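Local coordinates for hypothetical Membrane Spanning Protein (Bacillus cereus, PDB 2FB5) that catalyses the condensation of two ATP molecules into cyclic di-AMP, acting as a diadenylate cyclase needed for efficient spore formation, at residues A[33-36]-A[40-43]; A[67-72]-A[194-199]; A[81-86]-A[118-123]; A[125-130]-A[136-141]; A[153-158]-A[174-179]. One frame throughout, in Å; residues are numbered along the deposited sequence.

Interaction 1. Residues A[33-36]-A[40-43]; sequences RNAI and DECI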
# COMPACT_ATOMS: atom_id res chain seq x y z
N ARG A 33 19.51 8.74 35.19
CA ARG A 33 19.90 10.16 35.23
C ARG A 33 19.42 10.85 36.52
O ARG A 33 20.11 11.71 37.08
CB ARG A 33 19.40 10.89 33.99
CG ARG A 33 19.96 12.30 33.83
CD ARG A 33 19.53 12.97 32.50
NE ARG A 33 18.24 12.49 31.98
CZ ARG A 33 17.04 12.85 32.45
NH1 ARG A 33 15.94 12.36 31.90
NH2 ARG A 33 16.94 13.70 33.47
N ASN A 34 18.23 10.48 36.99
CA ASN A 34 17.72 10.99 38.25
C ASN A 34 18.36 10.29 39.45
O ASN A 34 18.65 10.95 40.46
CB ASN A 34 16.19 10.90 38.32
CG ASN A 34 15.50 11.94 37.44
OD1 ASN A 34 14.80 11.59 36.48
ND2 ASN A 34 15.69 13.21 37.76
N ALA A 35 18.61 8.99 39.34
CA ALA A 35 19.15 8.21 40.47
C ALA A 35 20.58 8.58 40.89
O ALA A 35 20.94 8.43 42.06
CB ALA A 35 19.06 6.72 40.18
N ILE A 36 21.40 9.06 39.95
CA ILE A 36 22.81 9.33 40.24
C ILE A 36 22.99 10.39 41.34
O ILE A 36 23.99 10.38 42.07
CB ILE A 36 23.63 9.67 38.96
CG1 ILE A 36 25.14 9.57 39.23
CG2 ILE A 36 23.22 11.03 38.41
CD1 ILE A 36 26.04 9.64 37.99
N ASP A 40 22.57 7.20 48.25
CA ASP A 40 22.21 5.81 48.57
C ASP A 40 21.94 4.96 47.31
O ASP A 40 21.36 3.86 47.38
CB ASP A 40 21.04 5.73 49.58
CG ASP A 40 19.70 6.21 49.00
OD1 ASP A 40 19.68 7.14 48.16
OD2 ASP A 40 18.65 5.65 49.41
N GLU A 41 22.37 5.48 46.16
CA GLU A 41 22.28 4.75 44.90
C GLU A 41 23.64 4.73 44.19
O GLU A 41 24.41 5.70 44.26
CB GLU A 41 21.27 5.43 43.97
CG GLU A 41 19.87 5.58 44.55
CD GLU A 41 18.81 4.82 43.78
OE1 GLU A 41 19.15 3.99 42.91
OE2 GLU A 41 17.62 5.09 44.05
N CYS A 42 23.91 3.62 43.50
CA CYS A 42 25.05 3.52 42.61
C CYS A 42 24.56 2.97 41.28
O CYS A 42 24.23 1.78 41.18
CB CYS A 42 26.13 2.61 43.20
SG CYS A 42 27.55 2.45 42.10
N ILE A 43 24.52 3.83 40.26
CA ILE A 43 23.84 3.49 39.00
C ILE A 43 24.59 2.45 38.17
O ILE A 43 24.08 1.97 37.15
CB ILE A 43 23.51 4.75 38.16
CG1 ILE A 43 24.80 5.45 37.71
CG2 ILE A 43 22.59 5.67 38.97
CD1 ILE A 43 24.60 6.43 36.55
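The carboxylate of Glu41 turns one face to the methyl of Ala35, whose CB stands over it, 3.9 Å from Glu41 OE1. The chain of Glu41 bends at its second torsion (chi2 -117°), which folds the acid back over the alanine, and its CB rests 3.6 Å from the carbonyl oxygen of Ala35. No hydrogen bond joins the segments. This is the closed tip of a helical hairpin: helix 4-35 ends here, a short loop turns the chain round, and helix 47-70 runs back antiparallel to it, both in the N-terminal region characteristic of CdaS. Two residues further on the contact becomes apolar. Ile43 places CG1 between its backbone N and carbonyl carbon (chi1 64°), and its CG2 branch then sits beside the last turn of the helix, 3.9 Å from Ala35 CB. The same methyl lies 3.7 Å from the backbone N of Ile36. The longer branch goes to the side chain of Ile36, which is fully extended, and the two CD1 methyls, of Ile36 and Ile43, meet at 3.8 Å.

Interaction 2. Residues A[67-72]-A[194-199]; sequences QAYLSP and FALNGI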
# COMPACT_ATOMS: atom_id res chain seq x y z
N GLN A 67 12.52 -8.41 7.50
CA GLN A 67 11.11 -8.62 7.16
C GLN A 67 10.58 -7.62 6.13
O GLN A 67 9.96 -8.01 5.15
CB GLN A 67 10.25 -8.65 8.43
CG GLN A 67 8.71 -8.64 8.23
CD GLN A 67 8.16 -9.88 7.53
OE1 GLN A 67 8.80 -10.93 7.49
NE2 GLN A 67 6.93 -9.76 7.00
N ALA A 68 10.82 -6.33 6.36
CA ALA A 68 10.32 -5.27 5.51
C ALA A 68 10.97 -5.28 4.12
O ALA A 68 10.29 -5.08 3.10
CB ALA A 68 10.50 -3.88 6.18
N TYR A 69 12.28 -5.51 4.08
CA TYR A 69 13.02 -5.52 2.81
C TYR A 69 12.92 -6.82 2.01
O TYR A 69 13.02 -6.79 0.78
CB TYR A 69 14.50 -5.22 3.05
CG TYR A 69 14.80 -3.82 3.55
CD1 TYR A 69 13.99 -2.73 3.20
CD2 TYR A 69 15.91 -3.58 4.35
CE1 TYR A 69 14.28 -1.44 3.66
CE2 TYR A 69 16.20 -2.31 4.82
CZ TYR A 69 15.39 -1.24 4.47
OH TYR A 69 15.70 0.03 4.93
N LEU A 70 12.73 -7.94 2.70
CA LEU A 70 12.77 -9.25 2.03
C LEU A 70 11.41 -9.95 1.86
O LEU A 70 11.25 -10.74 0.93
CB LEU A 70 13.78 -10.20 2.70
CG LEU A 70 15.26 -9.81 2.75
CD1 LEU A 70 16.14 -10.99 3.21
CD2 LEU A 70 15.78 -9.26 1.40
N SER A 71 10.43 -9.67 2.72
CA SER A 71 9.18 -10.44 2.67
C SER A 71 8.45 -10.40 1.32
O SER A 71 7.81 -11.39 0.97
CB SER A 71 8.22 -10.11 3.82
OG SER A 71 7.68 -8.82 3.66
N PRO A 72 8.51 -9.27 0.57
CA PRO A 72 7.88 -9.29 -0.75
C PRO A 72 8.60 -10.15 -1.78
O PRO A 72 8.04 -10.41 -2.86
CB PRO A 72 7.94 -7.82 -1.19
CG PRO A 72 8.23 -7.05 0.04
CD PRO A 72 9.06 -7.94 0.88
N PHE A 194 24.17 -6.41 6.10
CA PHE A 194 23.66 -6.45 4.72
C PHE A 194 23.96 -5.15 4.01
O PHE A 194 24.03 -4.09 4.65
CB PHE A 194 22.18 -6.82 4.62
CG PHE A 194 21.23 -5.78 5.18
CD1 PHE A 194 20.87 -4.67 4.43
CD2 PHE A 194 20.67 -5.95 6.44
CE1 PHE A 194 19.98 -3.72 4.93
CE2 PHE A 194 19.77 -5.01 6.95
CZ PHE A 194 19.44 -3.89 6.19
N ALA A 195 24.15 -5.24 2.70
CA ALA A 195 24.27 -4.05 1.86
C ALA A 195 22.97 -3.82 1.11
O ALA A 195 22.35 -4.77 0.59
CB ALA A 195 25.42 -4.20 0.87
N LEU A 196 22.57 -2.56 1.05
CA LEU A 196 21.39 -2.15 0.32
C LEU A 196 21.63 -0.74 -0.22
O LEU A 196 21.96 0.18 0.54
CB LEU A 196 20.14 -2.18 1.21
CG LEU A 196 18.82 -1.85 0.51
CD1 LEU A 196 18.37 -3.01 -0.38
CD2 LEU A 196 17.75 -1.52 1.55
N ASN A 197 21.48 -0.58 -1.52
CA ASN A 197 21.65 0.72 -2.17
C ASN A 197 22.97 1.43 -1.81
O ASN A 197 23.00 2.63 -1.52
CB ASN A 197 20.43 1.63 -1.91
CG ASN A 197 20.47 2.93 -2.74
OD1 ASN A 197 20.89 2.93 -3.90
ND2 ASN A 197 20.03 4.04 -2.13
N GLY A 198 24.07 0.68 -1.82
CA GLY A 198 25.39 1.27 -1.64
C GLY A 198 25.80 1.47 -0.19
O GLY A 198 26.89 1.97 0.07
N ILE A 199 24.95 1.07 0.75
CA ILE A 199 25.22 1.26 2.17
C ILE A 199 25.28 -0.08 2.90
O ILE A 199 24.42 -0.93 2.69
CB ILE A 199 24.18 2.22 2.83
CG1 ILE A 199 24.28 3.61 2.18
CG2 ILE A 199 24.41 2.32 4.36
CD1 ILE A 199 23.06 4.49 2.39
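Tyr69, in the last turn of helix 47-70, lies against Phe194 and Leu196 on strand 192-196. That strand forms a beta hairpin with strand 199-203, and the contact thereby joins the N-terminal helical pair to the sheet of the nucleotide-binding domain. Its clearest interaction is a CH-pi contact. Leu196 CD2 stands almost squarely over the middle of the Tyr69 ring, 3.8 Å from the centroid and 14° off the ring normal. The leucine gets there with CG anti to its backbone N (chi1 -176°), so that the side chain reaches out from the strand toward the helix. The aromatic contact comes from another direction: Phe194 CZ touches the rim of the tyrosine ring, close to its plane, at 3.9 Å from Tyr69 CE2. The two ring planes are steeply inclined, at 79°, with centroids 6.0 Å apart. Leu181 of the neighbouring strand packs against both aromatic side chains, and Tyr65, one turn back, meets the ring of Tyr69. The hydrogen bonds stay within each segment and none crosses between them. The hairpin closes in a type I' turn with Asn197 and Gly198 at its corners, and Leu196 N gives a 3.0 Å bond to Ile199 O. At the helix end, Gln67 O is gripped from opposite faces of its carbonyl plane by Ser71 N and by Ser71 OG, the hydroxyl at 2.8 Å.

Interaction 3. Residues A[81-86]-A[118-123]; sequences TTAIQH and LTAPLL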
# COMPACT_ATOMS: atom_id res chain seq x y z
N THR A 81 17.98 -16.50 7.82
CA THR A 81 18.36 -15.99 9.15
C THR A 81 19.02 -17.09 10.00
O THR A 81 20.07 -16.88 10.60
CB THR A 81 17.13 -15.39 9.89
OG1 THR A 81 16.63 -14.27 9.15
CG2 THR A 81 17.49 -14.92 11.29
N THR A 82 18.41 -18.27 10.03
CA THR A 82 19.01 -19.41 10.75
C THR A 82 20.42 -19.74 10.25
O THR A 82 21.36 -19.87 11.04
CB THR A 82 18.12 -20.65 10.64
OG1 THR A 82 16.85 -20.36 11.25
CG2 THR A 82 18.75 -21.84 11.33
N ALA A 83 20.58 -19.84 8.93
CA ALA A 83 21.88 -20.13 8.34
C ALA A 83 22.90 -19.06 8.74
O ALA A 83 24.02 -19.39 9.16
CB ALA A 83 21.78 -20.25 6.82
N ILE A 84 22.51 -17.79 8.62
CA ILE A 84 23.37 -16.66 8.97
C ILE A 84 23.83 -16.68 10.43
O ILE A 84 24.99 -16.41 10.71
CB ILE A 84 22.66 -15.31 8.67
CG1 ILE A 84 22.58 -15.06 7.15
CG2 ILE A 84 23.36 -14.16 9.37
CD1 ILE A 84 23.89 -14.94 6.44
N GLN A 85 22.90 -16.99 11.34
CA GLN A 85 23.21 -17.12 12.76
C GLN A 85 24.26 -18.19 12.99
O GLN A 85 25.21 -17.99 13.74
CB GLN A 85 21.94 -17.46 13.56
CG GLN A 85 20.92 -16.31 13.70
CD GLN A 85 19.56 -16.77 14.25
OE1 GLN A 85 19.23 -17.96 14.27
NE2 GLN A 85 18.76 -15.81 14.70
N HIS A 86 24.09 -19.34 12.32
CA HIS A 86 25.00 -20.47 12.47
C HIS A 86 26.37 -20.19 11.90
O HIS A 86 27.39 -20.51 12.52
CB HIS A 86 24.40 -21.71 11.80
CG HIS A 86 23.25 -22.30 12.56
ND1 HIS A 86 22.42 -23.26 12.03
CD2 HIS A 86 22.80 -22.06 13.82
CE1 HIS A 86 21.51 -23.60 12.93
NE2 HIS A 86 21.72 -22.89 14.02
N LEU A 118 16.00 -24.02 -1.21
CA LEU A 118 16.76 -23.30 -0.20
C LEU A 118 16.44 -23.87 1.16
O LEU A 118 15.28 -23.87 1.58
CB LEU A 118 16.43 -21.81 -0.20
CG LEU A 118 17.23 -20.88 0.72
CD1 LEU A 118 17.13 -19.47 0.21
CD2 LEU A 118 16.78 -20.93 2.18
N THR A 119 17.48 -24.36 1.86
CA THR A 119 17.34 -24.78 3.26
C THR A 119 18.54 -24.21 3.99
O THR A 119 19.54 -23.89 3.37
CB THR A 119 17.39 -26.30 3.46
OG1 THR A 119 18.62 -26.82 2.93
CG2 THR A 119 16.18 -27.00 2.84
N ALA A 120 18.44 -24.09 5.31
CA ALA A 120 19.59 -23.68 6.10
C ALA A 120 20.78 -24.65 6.01
O ALA A 120 21.89 -24.21 5.74
CB ALA A 120 19.19 -23.37 7.55
N PRO A 121 20.57 -25.98 6.20
CA PRO A 121 21.73 -26.87 6.01
C PRO A 121 22.47 -26.66 4.66
O PRO A 121 23.70 -26.70 4.63
CB PRO A 121 21.13 -28.27 6.08
CG PRO A 121 19.95 -28.10 7.03
CD PRO A 121 19.38 -26.75 6.66
N LEU A 122 21.75 -26.43 3.57
CA LEU A 122 22.43 -26.27 2.29
C LEU A 122 23.25 -24.97 2.23
O LEU A 122 24.39 -24.95 1.75
CB LEU A 122 21.45 -26.39 1.12
CG LEU A 122 22.04 -26.14 -0.28
CD1 LEU A 122 23.23 -27.06 -0.57
CD2 LEU A 122 20.97 -26.31 -1.35
N LEU A 123 22.68 -23.88 2.73
CA LEU A 123 23.42 -22.61 2.76
C LEU A 123 24.68 -22.77 3.62
O LEU A 123 25.76 -22.28 3.27
CB LEU A 123 22.55 -21.48 3.31
CG LEU A 123 21.42 -20.94 2.44
CD1 LEU A 123 20.48 -20.08 3.26
CD2 LEU A 123 22.01 -20.14 1.27
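Thr82 carries its methyl CG2 anti to the backbone N, and this points it at Ala120 CB, 4.1 Å away. The same rotation (chi1 -61°) sets OG1 beside the backbone, where it bonds to the carbonyl oxygen of Ser78 one turn earlier. Leu123 CB already faces Ala83 from the helix backbone, and turning CG away from its own carbonyl carbon (chi1 -72°) brings the CD1 branch there too. Between these two approaches sits Ala83. Its CB is 3.8 Å from Leu123 CD1, equally near Leu123 CB, and 4.1 Å from Ala120 CB. Ala120 CB also rests against the backbone, 4.0 Å from Ala83 N. With only methyls between them the two backbones come close, the CA atoms of Ala83 and Ala120 being 4.8 Å apart. No hydrogen bond crosses between the segments, but His86 ND1 bonds to Glu124 OE2, just after the second segment, tying the same two helices by their polar side chains. The second helix starts right at the contact: Thr119 is its N-cap, and Thr119 OG1 accepts from Leu122 N at 3.2 Å with an N-H...O angle of 154°. Leu123 continues on to Val138 and Ile145 of the sheet. The arrangement is a small-residue helix-helix contact, alanine against alanine at a capped helix start, within the alpha/beta nucleotide-binding domain of the DisA family.

Interaction 4. Residues A[125-130]-A[136-141]; sequences SIFYPG and GAVLVK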
# COMPACT_ATOMS: atom_id res chain seq x y z
N SER A 125 26.32 -25.54 4.31
CA SER A 125 27.22 -26.44 3.61
C SER A 125 28.02 -25.69 2.53
O SER A 125 29.24 -25.86 2.41
CB SER A 125 26.41 -27.58 3.00
OG SER A 125 27.22 -28.45 2.24
N ILE A 126 27.34 -24.85 1.77
CA ILE A 126 27.99 -24.06 0.70
C ILE A 126 29.15 -23.22 1.24
O ILE A 126 30.20 -23.11 0.59
CB ILE A 126 26.97 -23.17 -0.05
CG1 ILE A 126 26.07 -24.06 -0.93
CG2 ILE A 126 27.70 -22.10 -0.93
CD1 ILE A 126 24.74 -23.39 -1.39
N PHE A 127 28.96 -22.63 2.42
CA PHE A 127 29.96 -21.73 3.02
C PHE A 127 30.87 -22.38 4.07
O PHE A 127 31.55 -21.68 4.85
CB PHE A 127 29.27 -20.49 3.60
CG PHE A 127 28.66 -19.63 2.55
CD1 PHE A 127 29.48 -18.94 1.65
CD2 PHE A 127 27.29 -19.53 2.41
CE1 PHE A 127 28.93 -18.14 0.66
CE2 PHE A 127 26.74 -18.72 1.42
CZ PHE A 127 27.58 -18.03 0.54
N TYR A 128 30.89 -23.71 4.10
CA TYR A 128 31.85 -24.40 4.97
C TYR A 128 33.27 -24.14 4.46
O TYR A 128 33.56 -24.36 3.29
CB TYR A 128 31.55 -25.89 5.05
CG TYR A 128 32.21 -26.52 6.25
CD1 TYR A 128 31.55 -26.56 7.48
CD2 TYR A 128 33.50 -27.03 6.16
CE1 TYR A 128 32.16 -27.13 8.60
CE2 TYR A 128 34.12 -27.59 7.27
CZ TYR A 128 33.44 -27.63 8.48
OH TYR A 128 34.06 -28.19 9.58
N PRO A 129 34.17 -23.64 5.33
CA PRO A 129 35.49 -23.20 4.84
C PRO A 129 36.29 -24.32 4.19
O PRO A 129 36.27 -25.47 4.65
CB PRO A 129 36.21 -22.69 6.10
CG PRO A 129 35.13 -22.46 7.11
CD PRO A 129 34.03 -23.45 6.79
N GLY A 130 36.94 -23.99 3.08
CA GLY A 130 37.76 -24.94 2.36
C GLY A 130 37.06 -25.70 1.24
O GLY A 130 37.74 -26.27 0.38
N GLY A 136 32.90 -17.07 -3.01
CA GLY A 136 32.02 -16.33 -3.91
C GLY A 136 30.63 -16.22 -3.30
O GLY A 136 30.43 -16.62 -2.17
N ALA A 137 29.68 -15.69 -4.07
CA ALA A 137 28.35 -15.39 -3.56
C ALA A 137 27.33 -16.46 -3.92
O ALA A 137 27.37 -17.02 -5.01
CB ALA A 137 27.87 -14.05 -4.11
N VAL A 138 26.40 -16.69 -3.01
CA VAL A 138 25.18 -17.42 -3.33
C VAL A 138 24.14 -16.43 -3.85
O VAL A 138 24.03 -15.32 -3.33
CB VAL A 138 24.64 -18.17 -2.09
CG1 VAL A 138 23.14 -18.41 -2.18
CG2 VAL A 138 25.38 -19.48 -1.94
N LEU A 139 23.40 -16.82 -4.88
CA LEU A 139 22.26 -16.04 -5.35
C LEU A 139 20.98 -16.76 -4.96
O LEU A 139 20.82 -17.94 -5.25
CB LEU A 139 22.29 -15.91 -6.87
CG LEU A 139 21.06 -15.31 -7.58
CD1 LEU A 139 20.66 -13.95 -6.98
CD2 LEU A 139 21.35 -15.17 -9.08
N VAL A 140 20.06 -16.02 -4.32
CA VAL A 140 18.77 -16.57 -3.90
C VAL A 140 17.68 -15.85 -4.71
O VAL A 140 17.68 -14.62 -4.79
CB VAL A 140 18.54 -16.35 -2.39
CG1 VAL A 140 17.08 -16.54 -2.00
CG2 VAL A 140 19.45 -17.26 -1.55
N LYS A 141 16.79 -16.61 -5.33
CA LYS A 141 15.60 -16.05 -5.95
C LYS A 141 14.42 -16.72 -5.28
O LYS A 141 14.20 -17.91 -5.48
CB LYS A 141 15.58 -16.32 -7.45
CG LYS A 141 14.28 -15.97 -8.16
CD LYS A 141 14.12 -14.46 -8.32
CE LYS A 141 12.96 -14.12 -9.24
NZ LYS A 141 12.98 -12.66 -9.55
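Where helix 120-126 gives out above the central sheet, its last residue, Ile126, and the one after it, Phe127, pack onto Val138 of strand 137-141. One methyl does most of the work. Val138 CG2 is met by Ile126 CG2 at 3.6 Å and by Phe127 CZ at 3.6 Å, with the phenyl ring approaching it obliquely. Ile126 CG2 also lies over the centre of the Phe127 ring, 4.1 Å above its plane, so these three side chains touch one another in turn. Ile126 reaches the valine because its CG2 is anti to the backbone N (chi1 -72° for CG1). The ring of Phe127 swings back toward the strand although the backbone has already left helical angles there, and Ala94 and Ile96 of the neighbouring strand 94-98 also touch it. At the edge of the ring, in its plane, is Gly136 O, 3.5 Å from Phe127 CE1. Gly136 and Ala137 belong to the Asp-Gly-Ala signature of diadenylate cyclases, a motif that in this family contributes to the nucleotide site, and probably does so here. Val138 follows directly, in a strand set between 94-98 and 144-150. Its backbone hydrogen-bonds to Leu95 and Val97, while its side chain touches Ala148.

Interaction 5. Residues A[153-158]-A[174-179]; sequences PLTKST and LSEKSD
Both oxygens of the Glu176 carboxylate are tied to the loop 153-158, one directly and one through water. Thr155 OG1 donates to Glu176 OE2 over a short 2.6 Å, meeting the oxygen on its syn side, 25° out of the carboxylate plane. Glu176 OE1 takes a bond from a water at 2.6 Å, and that water accepts from Lys156 N at 3.0 Å. The hydroxyl of Thr155 is in turn used twice: with OG1 anti to the backbone N (chi1 -173°) it also accepts from Ser157 N at 3.0 Å, an ST turn that fixes its rotation and directs its proton to the glutamate. Hydroxyl and water thus relay two backbone N-H groups to the carboxylate, which may help to stabilise its charge. A looser apolar contact lies beside this network, where Pro153 CD and Leu174 CD1 approach to 4.1 Å. Leu174 O accepts from Lys177 N and from Ser178 OG, which come from opposite faces of the carbonyl plane. The contact therefore joins the loop after strand 144-150 to the C-terminal end of helix 166-175. Thr155 O bonds to Arg169 on that helix, and Leu174 rests on Ile182 of strand 181-185.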
# COMPACT_ATOMS: atom_id res chain seq x y z
N PRO A 153 30.37 -7.48 -8.73
CA PRO A 153 31.23 -6.29 -8.92
C PRO A 153 31.66 -5.73 -7.55
O PRO A 153 30.87 -5.77 -6.60
CB PRO A 153 30.32 -5.30 -9.66
CG PRO A 153 28.94 -5.69 -9.23
CD PRO A 153 28.96 -7.19 -9.09
N LEU A 154 32.90 -5.27 -7.44
CA LEU A 154 33.39 -4.73 -6.17
C LEU A 154 33.21 -3.23 -6.19
O LEU A 154 33.48 -2.59 -7.21
CB LEU A 154 34.87 -5.06 -5.98
CG LEU A 154 35.32 -6.52 -6.03
CD1 LEU A 154 36.84 -6.59 -5.93
CD2 LEU A 154 34.65 -7.33 -4.92
N THR A 155 32.76 -2.65 -5.07
CA THR A 155 32.68 -1.19 -5.00
C THR A 155 34.06 -0.55 -5.21
O THR A 155 35.07 -1.08 -4.76
CB THR A 155 32.06 -0.67 -3.69
OG1 THR A 155 31.88 0.75 -3.78
CG2 THR A 155 32.93 -1.01 -2.47
N LYS A 156 34.07 0.58 -5.91
CA LYS A 156 35.27 1.41 -6.07
C LYS A 156 35.27 2.53 -5.03
O LYS A 156 36.28 3.21 -4.85
CB LYS A 156 35.31 2.07 -7.46
CG LYS A 156 34.66 1.29 -8.60
CD LYS A 156 35.61 0.26 -9.20
CE LYS A 156 34.91 -0.54 -10.31
NZ LYS A 156 35.87 -1.40 -11.07
N SER A 157 34.12 2.72 -4.37
CA SER A 157 33.92 3.84 -3.46
C SER A 157 35.12 4.11 -2.57
O SER A 157 35.61 3.20 -1.89
CB SER A 157 32.68 3.63 -2.60
OG SER A 157 32.61 4.61 -1.58
N THR A 158 35.60 5.35 -2.60
CA THR A 158 36.71 5.79 -1.74
C THR A 158 36.19 6.11 -0.34
O THR A 158 36.96 6.12 0.63
CB THR A 158 37.43 7.02 -2.34
OG1 THR A 158 36.54 8.14 -2.36
CG2 THR A 158 37.92 6.74 -3.76
N LEU A 174 27.50 -4.76 -5.55
CA LEU A 174 26.27 -5.20 -6.20
C LEU A 174 25.09 -4.32 -5.79
O LEU A 174 24.21 -4.01 -6.62
CB LEU A 174 25.97 -6.69 -5.89
CG LEU A 174 24.75 -7.20 -6.68
CD1 LEU A 174 24.98 -7.12 -8.21
CD2 LEU A 174 24.31 -8.62 -6.25
N SER A 175 25.06 -3.90 -4.53
CA SER A 175 23.96 -3.08 -4.03
C SER A 175 23.90 -1.68 -4.66
O SER A 175 22.84 -1.03 -4.59
CB SER A 175 24.01 -2.97 -2.50
OG SER A 175 24.99 -2.03 -2.08
N GLU A 176 25.01 -1.24 -5.25
CA GLU A 176 25.10 0.05 -5.98
C GLU A 176 24.49 -0.02 -7.38
O GLU A 176 24.12 1.00 -7.95
CB GLU A 176 26.57 0.51 -6.11
CG GLU A 176 27.27 0.93 -4.81
CD GLU A 176 28.81 1.08 -4.92
OE1 GLU A 176 29.41 0.71 -5.96
OE2 GLU A 176 29.44 1.56 -3.96
N LYS A 177 24.41 -1.22 -7.94
CA LYS A 177 23.98 -1.39 -9.33
C LYS A 177 22.60 -2.01 -9.45
O LYS A 177 22.08 -2.16 -10.56
CB LYS A 177 24.99 -2.28 -10.06
CG LYS A 177 26.41 -1.74 -10.07
CD LYS A 177 26.48 -0.46 -10.88
CE LYS A 177 27.89 0.10 -10.86
NZ LYS A 177 28.02 1.26 -11.79
N SER A 178 22.01 -2.36 -8.31
CA SER A 178 20.71 -3.03 -8.27
C SER A 178 20.03 -2.81 -6.92
O SER A 178 20.63 -2.30 -5.98
CB SER A 178 20.90 -4.53 -8.48
OG SER A 178 21.47 -5.12 -7.33
N ASP A 179 18.77 -3.22 -6.84
CA ASP A 179 18.03 -3.15 -5.59
C ASP A 179 18.18 -4.45 -4.79
O ASP A 179 17.45 -4.68 -3.83
CB ASP A 179 16.55 -2.82 -5.87
CG ASP A 179 15.76 -4.03 -6.35
OD1 ASP A 179 16.33 -4.86 -7.10
OD2 ASP A 179 14.56 -4.16 -6.00
O HOH W 1 31.55 1.73 -6.96

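In the fold
Interaction 1 stands apart at the far tip of the helical hairpin, its centre about 41 Å from that of interaction 2, where the hairpin meets the catalytic domain. The other four lie in or against that domain, interactions 2 and 4 reaching its sheet. Interactions 2 and 5 touch, Gly198 N lying 2.9 Å from Ser175 OG in a probable hydrogen bond. Interactions 3 and 4 share helix 120-126, and Leu118 CD1 packs 3.7 Å from Val140 CG2. Interaction 4 holds part of the Asp-Gly-Ala signature, while the loop 153-158 bonds to Arg169 of the Arg-His-Arg signature. Interactions 4 and 5 approach to about 7 Å between nearest atoms, consistent with both flanking this family's nucleotide site.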